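Local atomic coordinates of cystathionine gamma-synthase (Xanthomonas oryzae pv. oryzae KACC 10331, PDB entry 6LD7), a protein that probably makes cystathionine, using pyridoxal 5'-phosphate as cofactor, in the methionine biosynthesis pathway. Residues C[152-157]-C[168-173]; C[260-265]-C[375-380]. The protein carries 1 engineered substitution. All blocks are in the same frame, centred on the assembly; numbering follows the deposited sequence. Where two conformers were deposited one is given.

Contact 1: C[152-157]-C[168-173]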
loop_
_atom_site.group_PDB
_atom_site.type_symbol
_atom_site.label_atom_id
_atom_site.label_comp_id
_atom_site.label_asym_id
_atom_site.label_seq_id
_atom_site.Cartn_x
_atom_site.Cartn_y
_atom_site.Cartn_z
ATOM N N VAL C 152 -32.010 -21.514 0.859
ATOM C CA VAL C 152 -32.425 -20.901 2.142
ATOM C C VAL C 152 -31.241 -20.179 2.715
ATOM O O VAL C 152 -30.196 -20.789 2.843
ATOM C CB VAL C 152 -32.887 -21.982 3.135
ATOM C CG1 VAL C 152 -33.223 -21.354 4.462
ATOM C CG2 VAL C 152 -34.014 -22.774 2.570
ATOM N N LEU C 153 -31.449 -18.939 3.059
ATOM C CA LEU C 153 -30.431 -18.087 3.691
ATOM C C LEU C 153 -30.700 -18.113 5.209
ATOM O O LEU C 153 -31.860 -17.805 5.645
ATOM C CB LEU C 153 -30.468 -16.654 3.136
ATOM C CG LEU C 153 -29.725 -15.595 3.963
ATOM C CD1 LEU C 153 -28.247 -15.804 3.857
ATOM C CD2 LEU C 153 -30.052 -14.175 3.493
ATOM N N ILE C 154 -29.631 -18.332 5.975
ATOM C CA ILE C 154 -29.653 -18.188 7.435
ATOM C C ILE C 154 -28.690 -17.103 7.852
ATOM O O ILE C 154 -27.537 -17.142 7.422
ATOM C CB ILE C 154 -29.272 -19.499 8.077
ATOM C CG1 ILE C 154 -30.140 -20.633 7.593
ATOM C CG2 ILE C 154 -29.251 -19.372 9.572
ATOM C CD1 ILE C 154 -29.618 -21.933 8.011
ATOM N N GLU C 155 -29.108 -16.226 8.739
ATOM C CA GLU C 155 -28.184 -15.210 9.295
ATOM C C GLU C 155 -28.298 -15.293 10.810
ATOM O O GLU C 155 -29.354 -14.875 11.452
ATOM C CB GLU C 155 -28.507 -13.825 8.759
ATOM C CG GLU C 155 -27.553 -12.733 9.228
ATOM C CD GLU C 155 -27.983 -11.348 8.776
ATOM O OE1 GLU C 155 -27.736 -10.388 9.623
ATOM O OE2 GLU C 155 -28.583 -11.247 7.578
ATOM N N THR C 156 -27.301 -15.920 11.429
ATOM C CA THR C 156 -27.357 -16.085 12.895
ATOM C C THR C 156 -26.022 -15.761 13.516
ATOM O O THR C 156 -25.029 -16.377 13.132
ATOM C CB THR C 156 -27.302 -17.498 13.507
ATOM O OG1 THR C 156 -27.128 -18.697 12.744
ATOM C CG2 THR C 156 -28.166 -17.594 14.700
ATOM N N PRO C 157 -25.981 -15.074 14.668
ATOM C CA PRO C 157 -27.098 -14.328 15.235
ATOM C C PRO C 157 -27.583 -13.192 14.340
ATOM O O PRO C 157 -26.797 -12.697 13.528
ATOM C CB PRO C 157 -26.479 -13.654 16.486
ATOM C CG PRO C 157 -25.289 -14.489 16.802
ATOM C CD PRO C 157 -24.778 -14.862 15.435
ATOM N N ARG C 168 -28.639 -26.834 12.913
ATOM C CA ARG C 168 -28.884 -28.279 12.621
ATOM C C ARG C 168 -30.372 -28.444 12.231
ATOM O O ARG C 168 -30.673 -29.138 11.273
ATOM C CB ARG C 168 -28.564 -29.204 13.834
ATOM C CG ARG C 168 -28.393 -30.646 13.369
ATOM C CD ARG C 168 -28.000 -31.640 14.427
ATOM N NE ARG C 168 -26.601 -31.619 14.801
ATOM C CZ ARG C 168 -26.049 -30.955 15.835
ATOM N NH1 ARG C 168 -26.747 -30.184 16.659
ATOM N NH2 ARG C 168 -24.739 -31.007 15.984
ATOM N N PHE C 169 -31.281 -27.853 12.982
ATOM C CA PHE C 169 -32.741 -27.957 12.698
ATOM C C PHE C 169 -33.005 -27.455 11.269
ATOM O O PHE C 169 -33.650 -28.166 10.398
ATOM C CB PHE C 169 -33.544 -27.169 13.757
ATOM C CG PHE C 169 -35.005 -26.990 13.415
ATOM C CD1 PHE C 169 -35.845 -28.087 13.314
ATOM C CD2 PHE C 169 -35.552 -25.724 13.275
ATOM C CE1 PHE C 169 -37.186 -27.922 12.948
ATOM C CE2 PHE C 169 -36.883 -25.552 12.935
ATOM C CZ PHE C 169 -37.703 -26.653 12.751
ATOM N N VAL C 170 -32.550 -26.222 10.979
ATOM C CA VAL C 170 -32.931 -25.605 9.671
ATOM C C VAL C 170 -32.308 -26.379 8.529
ATOM O O VAL C 170 -33.034 -26.685 7.539
ATOM C CB VAL C 170 -32.603 -24.115 9.605
ATOM C CG1 VAL C 170 -32.864 -23.537 8.220
ATOM C CG2 VAL C 170 -33.424 -23.402 10.633
ATOM N N ILE C 171 -31.025 -26.723 8.673
ATOM C CA ILE C 171 -30.267 -27.309 7.553
ATOM C C ILE C 171 -30.813 -28.715 7.261
ATOM O O ILE C 171 -31.030 -29.016 6.093
ATOM C CB ILE C 171 -28.775 -27.278 7.863
ATOM C CG1 ILE C 171 -28.250 -25.838 7.876
ATOM C CG2 ILE C 171 -27.999 -28.186 6.970
ATOM C CD1 ILE C 171 -26.831 -25.704 8.458
ATOM N N GLU C 172 -31.053 -29.549 8.264
ATOM C CA GLU C 172 -31.635 -30.901 8.005
ATOM C C GLU C 172 -33.029 -30.767 7.408
ATOM O O GLU C 172 -33.313 -31.506 6.491
ATOM C CB GLU C 172 -31.816 -31.727 9.288
ATOM C CG GLU C 172 -30.477 -32.123 9.909
ATOM C CD GLU C 172 -29.533 -32.953 9.049
ATOM O OE1 GLU C 172 -29.980 -33.555 8.004
ATOM O OE2 GLU C 172 -28.351 -33.006 9.419
ATOM N N ALA C 173 -33.884 -29.844 7.855
ATOM C CA ALA C 173 -35.235 -29.713 7.208
ATOM C C ALA C 173 -35.089 -29.264 5.743
ATOM O O ALA C 173 -35.782 -29.782 4.843
ATOM C CB ALA C 173 -36.119 -28.776 7.995
#

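Contact 2: C[260-265]-C[375-380]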
loop_
_atom_site.group_PDB
_atom_site.type_symbol
_atom_site.label_atom_id
_atom_site.label_comp_id
_atom_site.label_asym_id
_atom_site.label_seq_id
_atom_site.Cartn_x
_atom_site.Cartn_y
_atom_site.Cartn_z
ATOM N N ASP C 260 -8.161 -14.614 16.532
ATOM C CA ASP C 260 -8.251 -15.362 17.805
ATOM C C ASP C 260 -7.864 -14.451 18.973
ATOM O O ASP C 260 -8.593 -14.403 19.976
ATOM C CB ASP C 260 -7.280 -16.542 17.849
ATOM C CG ASP C 260 -7.110 -17.154 19.305
ATOM O OD1 ASP C 260 -8.102 -17.722 19.646
ATOM O OD2 ASP C 260 -5.959 -17.097 20.109
ATOM N N ALA C 261 -6.728 -13.776 18.896
ATOM C CA ALA C 261 -6.216 -12.924 19.977
ATOM C C ALA C 261 -7.166 -11.761 20.189
ATOM O O ALA C 261 -7.376 -11.351 21.351
ATOM C CB ALA C 261 -4.849 -12.420 19.654
ATOM N N ARG C 262 -7.712 -11.189 19.107
ATOM C CA ARG C 262 -8.697 -10.103 19.224
ATOM C C ARG C 262 -10.000 -10.608 19.897
ATOM O O ARG C 262 -10.497 -9.961 20.876
ATOM C CB ARG C 262 -9.049 -9.484 17.860
ATOM C CG ARG C 262 -7.884 -8.643 17.347
ATOM C CD ARG C 262 -8.149 -7.961 16.000
ATOM N NE ARG C 262 -8.075 -8.915 14.885
ATOM C CZ ARG C 262 -9.125 -9.292 14.157
ATOM N NH1 ARG C 262 -10.344 -8.869 14.469
ATOM N NH2 ARG C 262 -8.945 -10.060 13.089
ATOM N N LEU C 263 -10.526 -11.698 19.454
ATOM C CA LEU C 263 -11.847 -12.234 19.979
ATOM C C LEU C 263 -11.716 -12.591 21.482
ATOM O O LEU C 263 -12.713 -12.493 22.214
ATOM C CB LEU C 263 -12.256 -13.453 19.152
ATOM C CG LEU C 263 -12.866 -13.083 17.794
ATOM C CD1 LEU C 263 -13.053 -14.322 16.956
ATOM C CD2 LEU C 263 -14.146 -12.240 17.883
ATOM N N ARG C 264 -10.589 -13.043 21.952
ATOM C CA ARG C 264 -10.479 -13.312 23.424
ATOM C C ARG C 264 -10.741 -12.022 24.193
ATOM O O ARG C 264 -11.499 -12.048 25.129
ATOM C CB ARG C 264 -9.106 -13.799 23.811
ATOM C CG ARG C 264 -8.808 -15.203 23.272
ATOM C CD ARG C 264 -7.338 -15.294 23.602
ATOM N NE ARG C 264 -6.696 -16.424 23.015
ATOM C CZ ARG C 264 -5.917 -17.265 23.677
ATOM N NH1 ARG C 264 -5.763 -17.140 24.961
ATOM N NH2 ARG C 264 -5.373 -18.278 23.048
ATOM N N VAL C 265 -10.215 -10.895 23.744
ATOM C CA VAL C 265 -10.423 -9.623 24.471
ATOM C C VAL C 265 -11.846 -9.128 24.184
ATOM O O VAL C 265 -12.493 -8.638 25.111
ATOM C CB VAL C 265 -9.347 -8.605 24.110
ATOM C CG1 VAL C 265 -9.619 -7.297 24.840
ATOM C CG2 VAL C 265 -7.968 -9.151 24.389
ATOM N N ILE C 375 -18.427 -4.105 20.560
ATOM C CA ILE C 375 -17.457 -3.954 21.666
ATOM C C ILE C 375 -16.081 -4.335 21.143
ATOM O O ILE C 375 -15.886 -5.422 20.563
ATOM C CB ILE C 375 -17.939 -4.765 22.863
ATOM C CG1 ILE C 375 -19.228 -4.096 23.376
ATOM C CG2 ILE C 375 -16.863 -4.872 23.938
ATOM C CD1 ILE C 375 -20.091 -5.017 24.110
ATOM N N GLY C 376 -15.181 -3.389 21.301
ATOM C CA GLY C 376 -13.783 -3.528 20.854
ATOM C C GLY C 376 -12.879 -4.154 21.911
ATOM O O GLY C 376 -13.381 -4.925 22.803
ATOM N N ILE C 377 -11.571 -3.897 21.759
ATOM C CA ILE C 377 -10.529 -4.502 22.600
ATOM C C ILE C 377 -9.795 -3.478 23.468
ATOM O O ILE C 377 -8.696 -3.849 24.027
ATOM C CB ILE C 377 -9.567 -5.294 21.737
ATOM C CG1 ILE C 377 -8.729 -4.417 20.811
ATOM C CG2 ILE C 377 -10.358 -6.332 21.009
ATOM C CD1 ILE C 377 -7.662 -5.182 20.129
ATOM N N GLU C 378 -10.441 -2.368 23.745
ATOM C CA GLU C 378 -9.953 -1.403 24.748
ATOM C C GLU C 378 -9.991 -2.087 26.113
ATOM O O GLU C 378 -10.671 -3.093 26.268
ATOM C CB GLU C 378 -10.885 -0.185 24.796
ATOM C CG GLU C 378 -10.927 0.599 23.512
ATOM C CD GLU C 378 -12.022 0.233 22.533
ATOM O OE1 GLU C 378 -12.606 -0.820 22.705
ATOM O OE2 GLU C 378 -12.210 0.961 21.548
ATOM N N SER C 379 -9.473 -1.458 27.149
ATOM C CA SER C 379 -9.474 -2.150 28.468
ATOM C C SER C 379 -10.896 -2.114 29.036
ATOM O O SER C 379 -11.601 -1.041 28.954
ATOM C CB SER C 379 -8.468 -1.573 29.374
ATOM O OG SER C 379 -8.956 -0.343 29.813
ATOM N N ALA C 380 -11.337 -3.256 29.552
ATOM C CA ALA C 380 -12.683 -3.363 30.145
ATOM C C ALA C 380 -12.932 -2.197 31.095
ATOM O O ALA C 380 -14.050 -1.620 31.108
ATOM C CB ALA C 380 -12.808 -4.667 30.858
#

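Contact 1: C[152-157]-C[168-173]
V170 and I154 meet tip to tip between a helix and the strand it packs on. On the helix, V170 points at the strand and carries most of the helix's share of the contact. Its CG1 lies 3.6 Å from CD1 of I154 and 4.0 Å from CG1 of the same residue. This methyl stands opposite the backbone N of V170 (chi1 174°). In I154, CG1 stands anti to the carbonyl carbon and chi2 of 169° extends the chain, which brings CD1 to the helix. V152, two residues earlier on the same strand face, adds a looser touch, its CG1 being 4.4 Å from V170 CG1. I171 comes next. Its CB leaves the helix at an angle to the strand, but the side chain ends nearer to it, and I171 CG1 comes within 4.1 Å of I154 CD1. The CD1 methyl of I154 is thus touched by two successive helix residues. All four side chains are buried and apolar, so the joint is pure van der Waals packing. The axes of the two short segments are 10.3 Å apart and run almost antiparallel, at 173°. This is the strand-to-helix layer of a beta-alpha-beta unit: strand 151-155, helix 167-176 and strand 180-184. The two strands are parallel neighbours in the seven-stranded sheet of the PLP-binding fold, and strand 104-108 flanks 151-155 on its other edge. I171 also rests on T181, while V152 and A173 touch L145 of helix 138-145.

Contact 2: C[260-265]-C[375-380]
V265 and I377 supply the main apolar contact, their side chains crossing at about a right angle. V265 CG1 packs 3.7 Å from I377 CB, and V265 CB is 4.0 Å from I377 CG2. I377 carries CG1 between its backbone N and carbonyl carbon (chi1 68°), with CG2 beside the N. That CG2 sits 3.6 Å from the carbonyl O of R262, against the helix backbone. The methylene CG of R262 is a looser neighbour, 4.4 Å from I377 CD1. The guanidinium of R262 turns elsewhere and bonds T258 OG1, G255 O and Y210 O. Helix 259-277 here meets the loop that leads from strand 370-374, within the five-stranded sheet of the smaller C-terminal domain of this PLP fold, into helix 380-396, with S379 at the N-cap. Polar bonds from further along helix 259-277 fasten the same loop: H266 ND1 binds I375 O, and N269 ND2 binds the carbonyls of G376 and E378. Among the charged groups, R264 grips D260 OD2 side-on with two nitrogens, NE at 3.1 Å and NH2 at 3.2 Å. R264 NH1 also pairs with E268 of the second subunit, and E378 with R22 of that subunit.

Going from the N terminus, the chain first closes contact 1. Only ten residues separate strand segment 152-157 from helix segment 168-173, so this is a local loop within one beta-alpha-beta unit of the large sheet. Contact 2 opens later, at helix 259-277, and closes 109 residues further on, after most of the smaller sheet has been built. The two loops follow one another in series; they neither nest nor cross. The centres of contacts 1 and 2 are 28 Å apart, and the nearest atoms of contacts 1 and 2 are about 11 Å apart. Contact 1 packs helix 167-176 on the large sheet. Contact 2 joins helix 259-277 to the loop between strand 370-374 and the last helix, 380-396, beside the second subunit.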